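Local coordinates for interferon (Danio rerio, PDB 3PIV), which is a secreted type I interferon, a helical cytokine that probably signals antiviral defence by binding a cell-surface receptor, at residues 25-36 with 138-147. Numbering follows the deposited sequence.
Sequences GGKYADLETPFP and EQIRRVVKSH
Q139 reaches from helix 134-158 to the overlying loop 25-36, and its amide serves the loop backbone with both an acceptor and a donor. Its CB, CG and CD all lie beside T33 OG1, CB at 3.2 Å. A bend at chi2 (-55°) turns the amide along the loop. At the tip, Q139 OE1 accepts from E32 N at 2.8 Å. It also accepts from T33 OG1 at 2.7 Å, both donors lying in the carbonyl plane on lone pairs. Q139 NE2 gives a nearly straight bond (167°) to D30 O and also bonds E135 OE1. Glutamine suits the place because one flat group both donates and accepts, and the three loop bonds fix its rotation.

Toward G26 the long, extended R141 takes over. Its NH1 and NH2 converge end-on upon G26 O, the shorter bond being NH2 to O at 2.9 Å. NH1 also meets E138 OE1 in a salt bridge, and NH2 binds L21 O of helix 10-23. The guanidinium stacks nearly flat (planes at 15°), offset toward the rim, on one face of Y28, a cation-pi contact. Across the opposite face runs the extended K145, its CD making a CH-pi contact 3.7 Å from the Y28 ring centroid; a flat, electron-rich ring can take a guanidinium on one face and a methylene chain on the other.

At the other end V143 CG2 packs on T33 CB at 3.7 Å. F35 turns its edge to the face of H147, which H119 and Y40 hold.

Thus the connection between the first two helices is strapped across the last helix of the interferon bundle: G26 O, D30 O and E32 N find partners in helix side chains, A29 N in a water, and the arginine's charge is probably spread over carboxylate, carbonyls and ring.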
loop_
_atom_site.group_PDB
_atom_site.type_symbol
_atom_site.label_atom_id
_atom_site.label_comp_id
_atom_site.label_asym_id
_atom_site.label_seq_id
_atom_site.Cartn_x
_atom_site.Cartn_y
_atom_site.Cartn_z
ATOM N N GLY A 25 14.324 -6.307 -6.127
ATOM C CA GLY A 25 15.475 -5.431 -6.171
ATOM C C GLY A 25 16.514 -5.788 -5.139
ATOM O O GLY A 25 16.531 -6.894 -4.607
ATOM N N GLY A 26 17.391 -4.836 -4.851
ATOM C CA GLY A 26 18.474 -5.072 -3.918
ATOM C C GLY A 26 17.960 -5.162 -2.502
ATOM O O GLY A 26 16.772 -5.428 -2.274
ATOM N N LYS A 27 18.864 -4.960 -1.549
ATOM C CA LYS A 27 18.482 -4.867 -0.153
ATOM C C LYS A 27 17.754 -3.539 0.043
ATOM O O LYS A 27 17.916 -2.610 -0.759
ATOM C CB LYS A 27 19.715 -4.954 0.754
ATOM C CG LYS A 27 20.329 -3.600 1.102
ATOM C CD LYS A 27 21.477 -3.235 0.180
ATOM C CE LYS A 27 22.814 -3.636 0.787
ATOM N NZ LYS A 27 23.940 -3.466 -0.175
ATOM N N TYR A 28 16.955 -3.445 1.100
ATOM C CA TYR A 28 16.154 -2.248 1.322
ATOM C C TYR A 28 17.031 -1.086 1.725
ATOM O O TYR A 28 18.026 -1.279 2.432
ATOM C CB TYR A 28 15.100 -2.476 2.411
ATOM C CG TYR A 28 13.897 -3.273 1.964
ATOM C CD1 TYR A 28 12.856 -2.668 1.263
ATOM C CD2 TYR A 28 13.793 -4.627 2.252
ATOM C CE1 TYR A 28 11.744 -3.392 0.870
ATOM C CE2 TYR A 28 12.691 -5.356 1.865
ATOM C CZ TYR A 28 11.670 -4.737 1.167
ATOM O OH TYR A 28 10.577 -5.472 0.781
ATOM N N ALA A 29 16.658 0.111 1.270
ATOM C CA ALA A 29 17.269 1.349 1.734
ATOM C C ALA A 29 16.760 1.700 3.140
ATOM O O ALA A 29 15.733 1.187 3.588
ATOM C CB ALA A 29 16.984 2.488 0.767
ATOM N N ASP A 30 17.485 2.562 3.844
ATOM C CA ASP A 30 17.023 3.016 5.151
ATOM C C ASP A 30 15.756 3.855 4.981
ATOM O O ASP A 30 15.626 4.617 4.013
ATOM C CB ASP A 30 18.106 3.828 5.860
ATOM C CG ASP A 30 19.270 2.971 6.320
ATOM O OD1 ASP A 30 19.043 1.841 6.804
ATOM O OD2 ASP A 30 20.422 3.432 6.210
ATOM N N LEU A 31 14.816 3.710 5.907
ATOM C CA LEU A 31 13.589 4.495 5.840
ATOM C C LEU A 31 13.938 5.932 6.162
ATOM O O LEU A 31 14.141 6.273 7.333
ATOM C CB LEU A 31 12.556 3.983 6.848
ATOM C CG LEU A 31 11.059 4.242 6.598
ATOM C CD1 LEU A 31 10.329 4.506 7.903
ATOM C CD2 LEU A 31 10.814 5.377 5.632
ATOM N N GLU A 32 14.009 6.771 5.131
ATOM C CA GLU A 32 14.316 8.187 5.317
ATOM C C GLU A 32 13.234 9.079 4.708
ATOM O O GLU A 32 13.472 10.238 4.358
ATOM C CB GLU A 32 15.704 8.508 4.753
ATOM C CG GLU A 32 16.850 7.959 5.632
ATOM C CD GLU A 32 18.229 8.065 4.981
ATOM O OE1 GLU A 32 18.321 8.520 3.813
ATOM O OE2 GLU A 32 19.223 7.682 5.642
ATOM N N THR A 33 12.035 8.520 4.603
ATOM C CA THR A 33 10.893 9.202 4.004
ATOM C C THR A 33 9.693 9.141 4.954
ATOM O O THR A 33 9.512 8.159 5.673
ATOM C CB THR A 33 10.527 8.540 2.657
ATOM O OG1 THR A 33 11.645 8.623 1.763
ATOM C CG2 THR A 33 9.299 9.199 2.020
ATOM N N PRO A 34 8.875 10.199 4.958
ATOM C CA PRO A 34 7.674 10.290 5.795
ATOM C C PRO A 34 6.722 9.102 5.620
ATOM O O PRO A 34 6.586 8.558 4.521
ATOM C CB PRO A 34 7.006 11.571 5.298
ATOM C CG PRO A 34 8.144 12.402 4.788
ATOM C CD PRO A 34 9.113 11.436 4.194
ATOM N N PHE A 35 6.066 8.729 6.710
ATOM C CA PHE A 35 5.171 7.582 6.751
ATOM C C PHE A 35 4.046 7.913 7.726
ATOM O O PHE A 35 4.309 8.387 8.834
ATOM C CB PHE A 35 5.929 6.328 7.230
ATOM C CG PHE A 35 5.041 5.128 7.403
ATOM C CD1 PHE A 35 4.628 4.393 6.300
ATOM C CD2 PHE A 35 4.570 4.772 8.649
ATOM C CE1 PHE A 35 3.789 3.320 6.440
ATOM C CE2 PHE A 35 3.723 3.687 8.790
ATOM C CZ PHE A 35 3.340 2.962 7.686
ATOM N N PRO A 36 2.785 7.666 7.335
ATOM C CA PRO A 36 1.708 8.123 8.220
ATOM C C PRO A 36 1.382 7.169 9.384
ATOM O O PRO A 36 0.260 6.698 9.482
ATOM C CB PRO A 36 0.509 8.242 7.268
ATOM C CG PRO A 36 0.755 7.147 6.236
ATOM C CD PRO A 36 2.270 6.988 6.130
ATOM N N GLU A 138 13.930 3.714 -4.244
ATOM C CA GLU A 138 14.239 2.868 -3.100
ATOM C C GLU A 138 13.587 3.380 -1.818
ATOM O O GLU A 138 13.211 2.587 -0.954
ATOM C CB GLU A 138 15.748 2.700 -2.941
ATOM C CG GLU A 138 16.373 1.876 -4.043
ATOM C CD GLU A 138 15.938 0.412 -4.009
ATOM O OE1 GLU A 138 15.329 -0.018 -3.000
ATOM O OE2 GLU A 138 16.219 -0.318 -4.985
ATOM N N GLN A 139 13.425 4.693 -1.705
ATOM C CA GLN A 139 12.645 5.232 -0.601
ATOM C C GLN A 139 11.197 4.774 -0.733
ATOM O O GLN A 139 10.617 4.282 0.227
ATOM C CB GLN A 139 12.714 6.749 -0.555
ATOM C CG GLN A 139 14.024 7.251 -0.014
ATOM C CD GLN A 139 14.324 6.663 1.354
ATOM O OE1 GLN A 139 13.652 6.986 2.336
ATOM N NE2 GLN A 139 15.341 5.804 1.426
ATOM N N ILE A 140 10.613 4.927 -1.921
ATOM C CA ILE A 140 9.234 4.491 -2.120
ATOM C C ILE A 140 9.075 3.006 -1.758
ATOM O O ILE A 140 8.150 2.627 -1.039
ATOM C CB ILE A 140 8.724 4.779 -3.562
ATOM C CG1 ILE A 140 8.114 6.182 -3.647
ATOM C CG2 ILE A 140 7.664 3.765 -3.976
ATOM C CD1 ILE A 140 8.900 7.272 -2.977
ATOM N N ARG A 141 9.994 2.179 -2.240
ATOM C CA ARG A 141 9.987 0.759 -1.945
ATOM C C ARG A 141 10.081 0.483 -0.427
ATOM O O ARG A 141 9.332 -0.339 0.123
ATOM C CB ARG A 141 11.129 0.092 -2.702
ATOM C CG ARG A 141 11.262 -1.377 -2.474
ATOM C CD ARG A 141 12.253 -1.952 -3.453
ATOM N NE ARG A 141 12.552 -3.345 -3.172
ATOM C CZ ARG A 141 13.752 -3.795 -2.828
ATOM N NH1 ARG A 141 14.768 -2.954 -2.730
ATOM N NH2 ARG A 141 13.933 -5.087 -2.602
ATOM N N ARG A 142 10.990 1.169 0.254
ATOM C CA ARG A 142 11.097 0.990 1.705
ATOM C C ARG A 142 9.792 1.422 2.388
ATOM O O ARG A 142 9.314 0.738 3.288
ATOM C CB ARG A 142 12.285 1.753 2.282
ATOM C CG ARG A 142 12.424 1.637 3.829
ATOM C CD ARG A 142 12.477 0.187 4.289
ATOM N NE ARG A 142 12.468 0.034 5.749
ATOM C CZ ARG A 142 11.366 0.030 6.498
ATOM N NH1 ARG A 142 10.173 0.185 5.935
ATOM N NH2 ARG A 142 11.453 -0.118 7.819
ATOM N N VAL A 143 9.204 2.529 1.931
ATOM C CA VAL A 143 7.943 3.035 2.488
ATOM C C VAL A 143 6.795 2.033 2.309
ATOM O O VAL A 143 6.039 1.779 3.240
ATOM C CB VAL A 143 7.535 4.409 1.888
ATOM C CG1 VAL A 143 6.054 4.694 2.130
ATOM C CG2 VAL A 143 8.394 5.529 2.474
ATOM N N VAL A 144 6.688 1.455 1.116
ATOM C CA VAL A 144 5.646 0.472 0.820
ATOM C C VAL A 144 5.774 -0.757 1.724
ATOM O O VAL A 144 4.771 -1.332 2.154
ATOM C CB VAL A 144 5.689 0.041 -0.658
ATOM C CG1 VAL A 144 4.841 -1.206 -0.889
ATOM C CG2 VAL A 144 5.207 1.177 -1.538
ATOM N N LYS A 145 7.012 -1.156 2.004
ATOM C CA LYS A 145 7.264 -2.218 2.981
ATOM C C LYS A 145 6.594 -1.879 4.306
ATOM O O LYS A 145 5.913 -2.709 4.893
ATOM C CB LYS A 145 8.760 -2.438 3.199
ATOM C CG LYS A 145 9.071 -3.559 4.216
ATOM C CD LYS A 145 10.563 -3.681 4.489
ATOM C CE LYS A 145 10.890 -4.926 5.303
ATOM N NZ LYS A 145 12.362 -5.095 5.452
ATOM N N SER A 146 6.777 -0.647 4.771
ATOM C CA SER A 146 6.130 -0.228 6.010
ATOM C C SER A 146 4.596 -0.255 5.954
ATOM O O SER A 146 3.951 -0.596 6.933
ATOM C CB SER A 146 6.639 1.136 6.469
ATOM O OG SER A 146 7.860 0.976 7.174
ATOM N N HIS A 147 4.006 0.107 4.818
ATOM C CA HIS A 147 2.551 0.039 4.699
ATOM C C HIS A 147 2.117 -1.413 4.823
ATOM O O HIS A 147 1.144 -1.734 5.509
ATOM C CB HIS A 147 2.080 0.580 3.341
ATOM C CG HIS A 147 2.085 2.073 3.244
ATOM N ND1 HIS A 147 1.079 2.857 3.761
ATOM C CD2 HIS A 147 2.979 2.924 2.684
ATOM C CE1 HIS A 147 1.355 4.129 3.536
ATOM N NE2 HIS A 147 2.497 4.194 2.873
HETATM O O HOH W 1 14.520 0.146 -0.456
HETATM O O HOH W 2 15.061 -0.083 6.582
#